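Local structure of heterokaryon incompatibility protein s (Podospora anserina, 2WVQ) at residues A188-E198 and A214-I223; S80-I91 and V167-F178. The protein forms a prion in its amyloid state and triggers a lethal incompatibility reaction with het-S when unlike fungal cells fuse. The protein carries 2 engineered substitutions. One frame throughout, in Å; residues are numbered along the deposited sequence.

Interaction 1: A188-E198 and A214-I223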
loop_
_atom_site.group_PDB
_atom_site.type_symbol
_atom_site.label_atom_id
_atom_site.label_comp_id
_atom_site.label_asym_id
_atom_site.label_seq_id
_atom_site.Cartn_x
_atom_site.Cartn_y
_atom_site.Cartn_z
ATOM N N ALA A 188 8.088 -9.013 -25.575
ATOM C CA ALA A 188 6.667 -9.378 -25.491
ATOM C C ALA A 188 6.230 -10.092 -26.774
ATOM O O ALA A 188 5.320 -10.916 -26.754
ATOM C CB ALA A 188 5.823 -8.141 -25.267
ATOM N N GLU A 189 6.890 -9.778 -27.898
ATOM C CA GLU A 189 6.590 -10.430 -29.181
ATOM C C GLU A 189 7.087 -11.879 -29.132
ATOM O O GLU A 189 6.363 -12.804 -29.517
ATOM C CB GLU A 189 7.222 -9.671 -30.344
ATOM C CG GLU A 189 6.475 -8.389 -30.735
ATOM C CD GLU A 189 7.181 -7.584 -31.833
ATOM O OE1 GLU A 189 8.216 -8.048 -32.391
ATOM O OE2 GLU A 189 6.684 -6.471 -32.153
ATOM N N ILE A 190 8.309 -12.058 -28.623
ATOM C CA ILE A 190 8.898 -13.382 -28.389
ATOM C C ILE A 190 8.089 -14.240 -27.373
ATOM O O ILE A 190 7.972 -15.460 -27.540
ATOM C CB ILE A 190 10.390 -13.249 -27.948
ATOM C CG1 ILE A 190 11.235 -12.630 -29.069
ATOM C CG2 ILE A 190 10.948 -14.603 -27.474
ATOM C CD1 ILE A 190 12.609 -12.119 -28.625
ATOM N N GLU A 191 7.537 -13.609 -26.335
ATOM C CA GLU A 191 6.750 -14.330 -25.322
ATOM C C GLU A 191 5.515 -14.955 -25.944
ATOM O O GLU A 191 5.094 -16.063 -25.585
ATOM C CB GLU A 191 6.307 -13.386 -24.208
ATOM C CG GLU A 191 7.447 -12.787 -23.429
ATOM C CD GLU A 191 6.984 -11.749 -22.437
ATOM O OE1 GLU A 191 5.762 -11.476 -22.351
ATOM O OE2 GLU A 191 7.853 -11.215 -21.737
ATOM N N ILE A 192 4.969 -14.222 -26.909
ATOM C CA ILE A 192 3.699 -14.518 -27.540
ATOM C C ILE A 192 3.820 -15.344 -28.856
ATOM O O ILE A 192 2.813 -15.677 -29.475
ATOM C CB ILE A 192 2.920 -13.167 -27.729
ATOM C CG1 ILE A 192 1.516 -13.266 -27.136
ATOM C CG2 ILE A 192 2.964 -12.652 -29.188
ATOM C CD1 ILE A 192 1.148 -12.059 -26.323
ATOM N N GLU A 193 5.035 -15.693 -29.271
ATOM C CA GLU A 193 5.187 -16.446 -30.521
ATOM C C GLU A 193 4.760 -17.917 -30.473
ATOM O O GLU A 193 4.445 -18.504 -31.507
ATOM C CB GLU A 193 6.567 -16.254 -31.183
ATOM C CG GLU A 193 7.791 -16.609 -30.358
ATOM C CD GLU A 193 9.030 -16.740 -31.225
ATOM O OE1 GLU A 193 9.852 -15.799 -31.264
ATOM O OE2 GLU A 193 9.165 -17.786 -31.895
ATOM N N GLU A 194 4.714 -18.512 -29.284
ATOM C CA GLU A 194 4.322 -19.922 -29.180
ATOM C C GLU A 194 2.804 -20.111 -29.085
ATOM O O GLU A 194 2.276 -21.212 -29.304
ATOM C CB GLU A 194 5.031 -20.580 -28.005
ATOM C CG GLU A 194 5.150 -22.075 -28.114
ATOM C CD GLU A 194 6.555 -22.558 -27.841
ATOM O OE1 GLU A 194 7.384 -21.748 -27.365
ATOM O OE2 GLU A 194 6.832 -23.747 -28.110
ATOM N N VAL A 195 2.098 -19.033 -28.773
ATOM C CA VAL A 195 0.652 -19.108 -28.614
ATOM C C VAL A 195 -0.035 -18.793 -29.950
ATOM O O VAL A 195 -0.043 -17.650 -30.417
ATOM C CB VAL A 195 0.152 -18.287 -27.366
ATOM C CG1 VAL A 195 0.598 -16.850 -27.415
ATOM C CG2 VAL A 195 -1.347 -18.377 -27.191
ATOM N N GLU A 196 -0.598 -19.837 -30.561
ATOM C CA GLU A 196 -1.066 -19.752 -31.945
ATOM C C GLU A 196 -2.556 -19.473 -32.091
ATOM O O GLU A 196 -3.000 -18.896 -33.108
ATOM C CB GLU A 196 -0.693 -21.027 -32.721
ATOM C CG GLU A 196 0.816 -21.276 -32.855
ATOM C CD GLU A 196 1.591 -20.089 -33.458
ATOM O OE1 GLU A 196 2.847 -20.162 -33.513
ATOM O OE2 GLU A 196 0.957 -19.085 -33.872
ATOM N N ASP A 197 -3.328 -19.888 -31.080
ATOM C CA ASP A 197 -4.794 -19.878 -31.204
ATOM C C ASP A 197 -5.388 -18.531 -30.783
ATOM O O ASP A 197 -5.022 -17.971 -29.731
ATOM C CB ASP A 197 -5.418 -21.030 -30.397
ATOM C CG ASP A 197 -4.940 -21.063 -28.933
ATOM O OD1 ASP A 197 -5.803 -21.256 -28.040
ATOM O OD2 ASP A 197 -3.721 -20.908 -28.677
ATOM N N GLU A 198 -6.297 -18.023 -31.618
ATOM C CA GLU A 198 -7.002 -16.766 -31.372
ATOM C C GLU A 198 -7.634 -16.717 -29.972
ATOM O O GLU A 198 -7.543 -15.605 -29.273
ATOM C CB GLU A 198 -8.073 -16.551 -32.440
ATOM C CG GLU A 198 -8.494 -15.102 -32.634
ATOM C CD GLU A 198 -9.606 -14.679 -31.676
ATOM O OE1 GLU A 198 -10.756 -15.145 -31.859
ATOM O OE2 GLU A 198 -9.326 -13.879 -30.731
ATOM N N ALA A 214 2.393 -3.671 -23.525
ATOM C CA ALA A 214 3.282 -4.396 -24.440
ATOM C C ALA A 214 2.724 -5.785 -24.826
ATOM O O ALA A 214 2.663 -6.125 -26.021
ATOM C CB ALA A 214 4.697 -4.482 -23.870
ATOM N N MET A 215 2.267 -6.543 -23.826
ATOM C CA MET A 215 1.598 -7.847 -24.044
ATOM C C MET A 215 0.257 -7.697 -24.729
ATOM O O MET A 215 -0.104 -8.468 -25.616
ATOM C CB MET A 215 1.420 -8.599 -22.719
ATOM C CG MET A 215 0.754 -9.978 -22.862
ATOM S SD MET A 215 0.573 -10.962 -21.359
ATOM C CE MET A 215 2.190 -10.935 -20.574
ATOM N N SER A 216 -0.496 -6.693 -24.313
ATOM C CA SER A 216 -1.773 -6.413 -24.938
ATOM C C SER A 216 -1.612 -6.133 -26.437
ATOM O O SER A 216 -2.336 -6.699 -27.278
ATOM C CB SER A 216 -2.460 -5.261 -24.211
ATOM O OG SER A 216 -3.816 -5.194 -24.591
ATOM N N ASP A 217 -0.636 -5.290 -26.771
ATOM C CA ASP A 217 -0.369 -4.915 -28.177
ATOM C C ASP A 217 0.185 -6.063 -29.017
ATOM O O ASP A 217 -0.150 -6.189 -30.199
ATOM C CB ASP A 217 0.582 -3.720 -28.251
ATOM C CG ASP A 217 -0.016 -2.452 -27.657
ATOM O OD1 ASP A 217 -1.236 -2.418 -27.386
ATOM O OD2 ASP A 217 0.747 -1.484 -27.445
ATOM N N ALA A 218 1.031 -6.884 -28.399
ATOM C CA ALA A 218 1.598 -8.066 -29.032
ATOM C C ALA A 218 0.527 -9.086 -29.411
ATOM O O ALA A 218 0.537 -9.599 -30.514
ATOM C CB ALA A 218 2.670 -8.691 -28.134
ATOM N N ALA A 219 -0.373 -9.392 -28.466
ATOM C CA ALA A 219 -1.584 -10.188 -28.731
ATOM C C ALA A 219 -2.504 -9.605 -29.822
ATOM O O ALA A 219 -2.938 -10.338 -30.709
ATOM C CB ALA A 219 -2.366 -10.396 -27.438
ATOM N N ALA A 220 -2.787 -8.300 -29.751
ATOM C CA ALA A 220 -3.599 -7.605 -30.740
ATOM C C ALA A 220 -2.980 -7.694 -32.135
ATOM O O ALA A 220 -3.687 -7.985 -33.115
ATOM C CB ALA A 220 -3.818 -6.148 -30.335
ATOM N N GLN A 221 -1.668 -7.464 -32.222
ATOM C CA GLN A 221 -0.945 -7.542 -33.493
ATOM C C GLN A 221 -1.030 -8.952 -34.081
ATOM O O GLN A 221 -1.069 -9.112 -35.298
ATOM C CB GLN A 221 0.535 -7.138 -33.315
ATOM C CG GLN A 221 0.854 -5.624 -33.445
ATOM C CD GLN A 221 2.134 -5.194 -32.655
ATOM O OE1 GLN A 221 2.682 -5.941 -31.810
ATOM N NE2 GLN A 221 2.592 -3.974 -32.929
ATOM N N LYS A 222 -1.067 -9.967 -33.218
ATOM C CA LYS A 222 -1.066 -11.356 -33.676
ATOM C C LYS A 222 -2.443 -11.843 -34.141
ATOM O O LYS A 222 -2.549 -12.558 -35.148
ATOM C CB LYS A 222 -0.472 -12.289 -32.618
ATOM C CG LYS A 222 -0.174 -13.675 -33.148
ATOM C CD LYS A 222 0.828 -14.432 -32.228
ATOM C CE LYS A 222 1.036 -15.833 -32.904
ATOM N NZ LYS A 222 2.358 -16.440 -32.491
ATOM N N ILE A 223 -3.494 -11.459 -33.421
ATOM C CA ILE A 223 -4.858 -11.879 -33.790
ATOM C C ILE A 223 -5.398 -11.155 -35.017
ATOM O O ILE A 223 -6.260 -11.685 -35.718
ATOM C CB ILE A 223 -5.870 -11.834 -32.593
ATOM C CG1 ILE A 223 -5.748 -10.530 -31.783
ATOM C CG2 ILE A 223 -5.637 -13.021 -31.677
ATOM C CD1 ILE A 223 -6.463 -10.544 -30.422
#

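Interaction 2: S80-I91 and V167-F178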
loop_
_atom_site.group_PDB
_atom_site.type_symbol
_atom_site.label_atom_id
_atom_site.label_comp_id
_atom_site.label_asym_id
_atom_site.label_seq_id
_atom_site.Cartn_x
_atom_site.Cartn_y
_atom_site.Cartn_z
ATOM N N SER A 80 19.231 6.504 -11.974
ATOM C CA SER A 80 18.290 5.498 -12.443
ATOM C C SER A 80 18.327 4.193 -11.630
ATOM O O SER A 80 17.293 3.562 -11.404
ATOM C CB SER A 80 18.437 5.248 -13.947
ATOM O OG SER A 80 18.154 6.446 -14.678
ATOM N N VAL A 81 19.510 3.823 -11.162
ATOM C CA VAL A 81 19.702 2.568 -10.433
ATOM C C VAL A 81 19.261 2.764 -8.965
ATOM O O VAL A 81 18.690 1.850 -8.383
ATOM C CB VAL A 81 21.178 1.992 -10.577
ATOM C CG1 VAL A 81 21.373 0.674 -9.805
ATOM C CG2 VAL A 81 21.535 1.755 -12.054
ATOM N N GLN A 82 19.535 3.940 -8.396
ATOM C CA GLN A 82 18.980 4.355 -7.069
ATOM C C GLN A 82 17.453 4.345 -7.072
ATOM O O GLN A 82 16.819 3.969 -6.076
ATOM C CB GLN A 82 19.480 5.753 -6.670
ATOM C CG GLN A 82 20.985 5.859 -6.421
ATOM C CD GLN A 82 21.439 7.249 -5.994
ATOM O OE1 GLN A 82 22.522 7.402 -5.442
ATOM N NE2 GLN A 82 20.617 8.269 -6.243
ATOM N N LEU A 83 16.875 4.776 -8.192
ATOM C CA LEU A 83 15.441 4.798 -8.406
ATOM C C LEU A 83 14.860 3.401 -8.471
ATOM O O LEU A 83 13.842 3.133 -7.791
ATOM C CB LEU A 83 15.089 5.612 -9.659
ATOM C CG LEU A 83 14.892 7.124 -9.679
ATOM C CD1 LEU A 83 16.043 7.928 -9.115
ATOM C CD2 LEU A 83 14.612 7.622 -11.085
ATOM N N ALA A 84 15.514 2.494 -9.236
ATOM C CA ALA A 84 15.096 1.093 -9.300
ATOM C C ALA A 84 15.174 0.366 -7.954
ATOM O O ALA A 84 14.330 -0.457 -7.657
ATOM C CB ALA A 84 15.890 0.293 -10.365
ATOM N N LYS A 85 16.206 0.656 -7.178
ATOM C CA LYS A 85 16.371 0.060 -5.851
ATOM C C LYS A 85 15.214 0.447 -4.898
ATOM O O LYS A 85 14.661 -0.395 -4.203
ATOM C CB LYS A 85 17.704 0.522 -5.259
ATOM C CG LYS A 85 18.031 -0.162 -3.947
ATOM C CD LYS A 85 19.415 0.176 -3.472
ATOM C CE LYS A 85 19.778 -0.715 -2.273
ATOM N NZ LYS A 85 19.587 0.063 -1.017
ATOM N N SER A 86 14.880 1.734 -4.857
ATOM C CA SER A 86 13.714 2.191 -4.114
ATOM C C SER A 86 12.425 1.525 -4.584
ATOM O O SER A 86 11.632 1.103 -3.755
ATOM C CB SER A 86 13.598 3.698 -4.210
ATOM O OG SER A 86 12.626 4.159 -3.310
ATOM N N ILE A 87 12.230 1.396 -5.898
ATOM C CA ILE A 87 10.968 0.863 -6.449
ATOM C C ILE A 87 10.786 -0.599 -6.065
ATOM O O ILE A 87 9.708 -1.054 -5.664
ATOM C CB ILE A 87 10.886 1.015 -7.987
ATOM C CG1 ILE A 87 10.572 2.454 -8.373
ATOM C CG2 ILE A 87 9.783 0.104 -8.531
ATOM C CD1 ILE A 87 11.103 2.888 -9.735
ATOM N N VAL A 88 11.872 -1.336 -6.201
ATOM C CA VAL A 88 11.919 -2.743 -5.881
ATOM C C VAL A 88 11.731 -2.973 -4.323
ATOM O O VAL A 88 11.014 -3.881 -3.912
ATOM C CB VAL A 88 13.234 -3.232 -6.589
ATOM C CG1 VAL A 88 14.404 -3.589 -5.673
ATOM C CG2 VAL A 88 12.927 -4.042 -7.887
ATOM N N GLU A 89 12.322 -2.108 -3.487
ATOM C CA GLU A 89 12.091 -2.169 -2.035
ATOM C C GLU A 89 10.592 -1.905 -1.750
ATOM O O GLU A 89 9.981 -2.641 -0.981
ATOM C CB GLU A 89 12.972 -1.179 -1.262
ATOM C CG GLU A 89 14.406 -1.593 -1.124
ATOM C CD GLU A 89 15.332 -0.462 -0.728
ATOM O OE1 GLU A 89 16.474 -0.773 -0.344
ATOM O OE2 GLU A 89 14.941 0.722 -0.813
ATOM N N GLU A 90 10.007 -0.890 -2.396
ATOM C CA GLU A 90 8.567 -0.616 -2.267
ATOM C C GLU A 90 7.631 -1.754 -2.789
ATOM O O GLU A 90 6.584 -2.015 -2.177
ATOM C CB GLU A 90 8.214 0.756 -2.842
ATOM C CG GLU A 90 7.191 1.498 -1.914
ATOM C CD GLU A 90 6.758 2.839 -2.423
ATOM O OE1 GLU A 90 5.546 3.139 -2.337
ATOM O OE2 GLU A 90 7.626 3.609 -2.909
ATOM N N ILE A 91 8.010 -2.469 -3.860
ATOM C CA ILE A 91 7.230 -3.683 -4.269
ATOM C C ILE A 91 7.260 -4.741 -3.144
ATOM O O ILE A 91 6.224 -5.353 -2.830
ATOM C CB ILE A 91 7.686 -4.303 -5.673
ATOM C CG1 ILE A 91 7.386 -3.334 -6.802
ATOM C CG2 ILE A 91 6.966 -5.651 -5.967
ATOM C CD1 ILE A 91 8.156 -3.599 -8.122
ATOM N N VAL A 167 1.701 -2.857 -8.784
ATOM C CA VAL A 167 2.850 -3.463 -9.525
ATOM C C VAL A 167 2.970 -2.873 -10.932
ATOM O O VAL A 167 4.082 -2.565 -11.353
ATOM C CB VAL A 167 2.931 -5.038 -9.470
ATOM C CG1 VAL A 167 4.033 -5.616 -10.415
ATOM C CG2 VAL A 167 3.228 -5.539 -8.013
ATOM N N ALA A 168 1.844 -2.665 -11.618
ATOM C CA ALA A 168 1.806 -2.068 -12.961
ATOM C C ALA A 168 2.382 -0.662 -12.940
ATOM O O ALA A 168 3.223 -0.321 -13.781
ATOM C CB ALA A 168 0.362 -2.055 -13.545
ATOM N N ARG A 169 1.957 0.138 -11.958
ATOM C CA ARG A 169 2.493 1.481 -11.763
ATOM C C ARG A 169 3.983 1.489 -11.408
ATOM O O ARG A 169 4.733 2.326 -11.898
ATOM C CB ARG A 169 1.670 2.304 -10.742
ATOM C CG ARG A 169 0.181 2.517 -11.107
ATOM C CD ARG A 169 -0.073 2.546 -12.617
ATOM N NE ARG A 169 -1.234 1.713 -12.946
ATOM C CZ ARG A 169 -1.423 1.053 -14.089
ATOM N NH1 ARG A 169 -0.514 1.091 -15.061
ATOM N NH2 ARG A 169 -2.536 0.335 -14.250
ATOM N N PHE A 170 4.423 0.543 -10.590
ATOM C CA PHE A 170 5.829 0.463 -10.253
ATOM C C PHE A 170 6.699 0.082 -11.469
ATOM O O PHE A 170 7.801 0.595 -11.591
ATOM C CB PHE A 170 6.083 -0.485 -9.081
ATOM C CG PHE A 170 5.725 0.084 -7.715
ATOM C CD1 PHE A 170 4.990 -0.686 -6.796
ATOM C CD2 PHE A 170 6.132 1.355 -7.322
ATOM C CE1 PHE A 170 4.689 -0.195 -5.521
ATOM C CE2 PHE A 170 5.820 1.850 -6.056
ATOM C CZ PHE A 170 5.092 1.074 -5.157
ATOM N N VAL A 171 6.197 -0.802 -12.343
ATOM C CA VAL A 171 6.916 -1.227 -13.548
ATOM C C VAL A 171 6.879 -0.094 -14.594
ATOM O O VAL A 171 7.831 0.039 -15.371
ATOM C CB VAL A 171 6.479 -2.649 -14.096
ATOM C CG1 VAL A 171 7.274 -3.046 -15.355
ATOM C CG2 VAL A 171 6.666 -3.739 -13.062
ATOM N N ASP A 172 5.828 0.743 -14.583
ATOM C CA ASP A 172 5.815 2.012 -15.347
ATOM C C ASP A 172 6.999 2.890 -14.945
ATOM O O ASP A 172 7.717 3.405 -15.816
ATOM C CB ASP A 172 4.533 2.840 -15.134
ATOM C CG ASP A 172 3.289 2.219 -15.771
ATOM O OD1 ASP A 172 2.163 2.699 -15.475
ATOM O OD2 ASP A 172 3.428 1.255 -16.554
ATOM N N GLU A 173 7.175 3.085 -13.636
ATOM C CA GLU A 173 8.285 3.869 -13.071
ATOM C C GLU A 173 9.669 3.299 -13.454
ATOM O O GLU A 173 10.577 4.056 -13.844
ATOM C CB GLU A 173 8.153 3.949 -11.546
ATOM C CG GLU A 173 7.456 5.191 -11.010
ATOM C CD GLU A 173 7.644 5.365 -9.496
ATOM O OE1 GLU A 173 8.375 6.297 -9.070
ATOM O OE2 GLU A 173 7.055 4.567 -8.724
ATOM N N LEU A 174 9.808 1.978 -13.348
ATOM C CA LEU A 174 11.027 1.218 -13.710
ATOM C C LEU A 174 11.392 1.340 -15.177
ATOM O O LEU A 174 12.572 1.513 -15.523
ATOM C CB LEU A 174 10.830 -0.264 -13.391
ATOM C CG LEU A 174 11.513 -1.056 -12.281
ATOM C CD1 LEU A 174 12.198 -0.227 -11.214
ATOM C CD2 LEU A 174 10.589 -2.107 -11.679
ATOM N N GLU A 175 10.386 1.205 -16.037
ATOM C CA GLU A 175 10.567 1.355 -17.479
ATOM C C GLU A 175 10.899 2.802 -17.890
ATOM O O GLU A 175 11.573 3.018 -18.885
ATOM C CB GLU A 175 9.337 0.832 -18.241
ATOM C CG GLU A 175 9.192 -0.695 -18.280
ATOM C CD GLU A 175 7.820 -1.137 -18.808
ATOM O OE1 GLU A 175 7.421 -2.311 -18.621
ATOM O OE2 GLU A 175 7.128 -0.298 -19.407
ATOM N N LYS A 176 10.412 3.784 -17.125
ATOM C CA LYS A 176 10.695 5.202 -17.358
ATOM C C LYS A 176 12.178 5.544 -17.091
ATOM O O LYS A 176 12.739 6.427 -17.739
ATOM C CB LYS A 176 9.772 6.086 -16.483
ATOM C CG LYS A 176 9.299 7.418 -17.101
ATOM C CD LYS A 176 10.319 8.568 -16.878
ATOM C CE LYS A 176 10.049 9.782 -17.752
ATOM N NZ LYS A 176 8.727 10.431 -17.454
ATOM N N ALA A 177 12.801 4.863 -16.129
ATOM C CA ALA A 177 14.162 5.208 -15.710
ATOM C C ALA A 177 15.271 4.615 -16.603
ATOM O O ALA A 177 16.455 4.901 -16.404
ATOM C CB ALA A 177 14.378 4.823 -14.241
ATOM N N PHE A 178 14.883 3.785 -17.576
ATOM C CA PHE A 178 15.839 3.084 -18.441
ATOM C C PHE A 178 15.413 3.120 -19.918
ATOM O O PHE A 178 14.212 3.111 -20.211
ATOM C CB PHE A 178 16.072 1.649 -17.925
ATOM C CG PHE A 178 16.688 1.603 -16.551
ATOM C CD1 PHE A 178 15.896 1.685 -15.397
ATOM C CD2 PHE A 178 18.068 1.498 -16.398
ATOM C CE1 PHE A 178 16.496 1.666 -14.133
ATOM C CE2 PHE A 178 18.650 1.462 -15.147
ATOM C CZ PHE A 178 17.857 1.558 -14.012
#

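Interaction 1: A188-E198 and A214-I223
Ile192, where helix 181-191 runs out, packs its side chain on Met215, Ala218 and Ala219 of helix 213-224. Its CD1 lies 3.7 Å from Ala219 N and also reaches CG of Met215, while the other branch, CG2, rests 4.1 Å from Ala218 CB. Small residues let the backbones come close: Ala188 CB packs at 4.1 Å on Ala214 CB, and Ala218 CB lies 3.7 Å from Ala188 O. Leu204 of helix 198-207, which links the two segments, also touches Ile192. Farther along, Ile223 crosses Glu198 at about a right angle, CG2 against CG at 3.7 Å.

At the polar margin, Lys222 runs its extended chain past the turn that follows helix 181-191. With CG pointing opposite the backbone N (chi1 -168°), its methylenes pass Ile192 CG2 and the Val195 carbonyl. Lys222 NZ donates to Ile192 O at 3.1 Å, with a C=O...N angle of 132°. Glu196 OE2 adds a weak salt-bridge hydrogen bond at 3.3 Å from Lys222 NZ. One ammonium thus gathers a carbonyl and a carboxylate, tying the exit of helix 181-191 to helix 213-224 chiefly through the carbonyl bond and apolar packing, the salt bridge adding less.

Interaction 2: S80-I91 and V167-F178
Two nearly antiparallel helices of the mainly helical globular domain, 79-108 and 157-176, pack here with segment axes 9.7 Å apart and an angle of 168° between their directions. Ile87 lies centrally: its CD1 meets both Glu173 CB and Leu174 CD1, the latter at 3.6 Å, the isoleucine and leucine chains running alongside each other but pointing oppositely. With CG2 of Ile87 turned away from its own backbone N, that methyl reaches Phe170 CB at 3.8 Å. Ile91 CG1 packs on Phe170 CD1, and Glu90 OE1 comes to the ring edge, 3.5 Å from CZ of Phe170, with the carboxylate plane turned 72° from the ring.

At the other end, Ser80 OG donates to Ala177 O at 2.9 Å, in the carbonyl plane and on a lone pair. Ser80 CB meanwhile lies over one face of the Phe178 ring, 4.1 Å from its centroid, in a CH-pi contact.

Arg104 of the second subunit bridges two acids, NH1 to Glu90 OE2 and NE to Glu173 OE1. That shared arginine would probably ease the repulsion between the two glutamates, so the apolar helix pair carries an acidic margin that is used in the homodimer.

How the interactions relate
Interactions 1 and 2 are successive along the chain: helix 157-176, half of interaction 2, is followed by helix 181-191, which enters interaction 1. Their centres are about 25 Å apart and their nearest atoms about 6 Å, so they do not touch directly. Helix 42-62 connects them, with Trp59 and Leu56 against interaction 2 and Arg58 and Ile51 against interaction 1. The settings differ. Interaction 2 is buried and reaches the second subunit, whereas interaction 1 is partly buried, farther from the chain centre, and touched by no other chain of the assembly. One contact therefore joins core helices beside the dimer interface, the other packs the C-terminal helix of the globular domain.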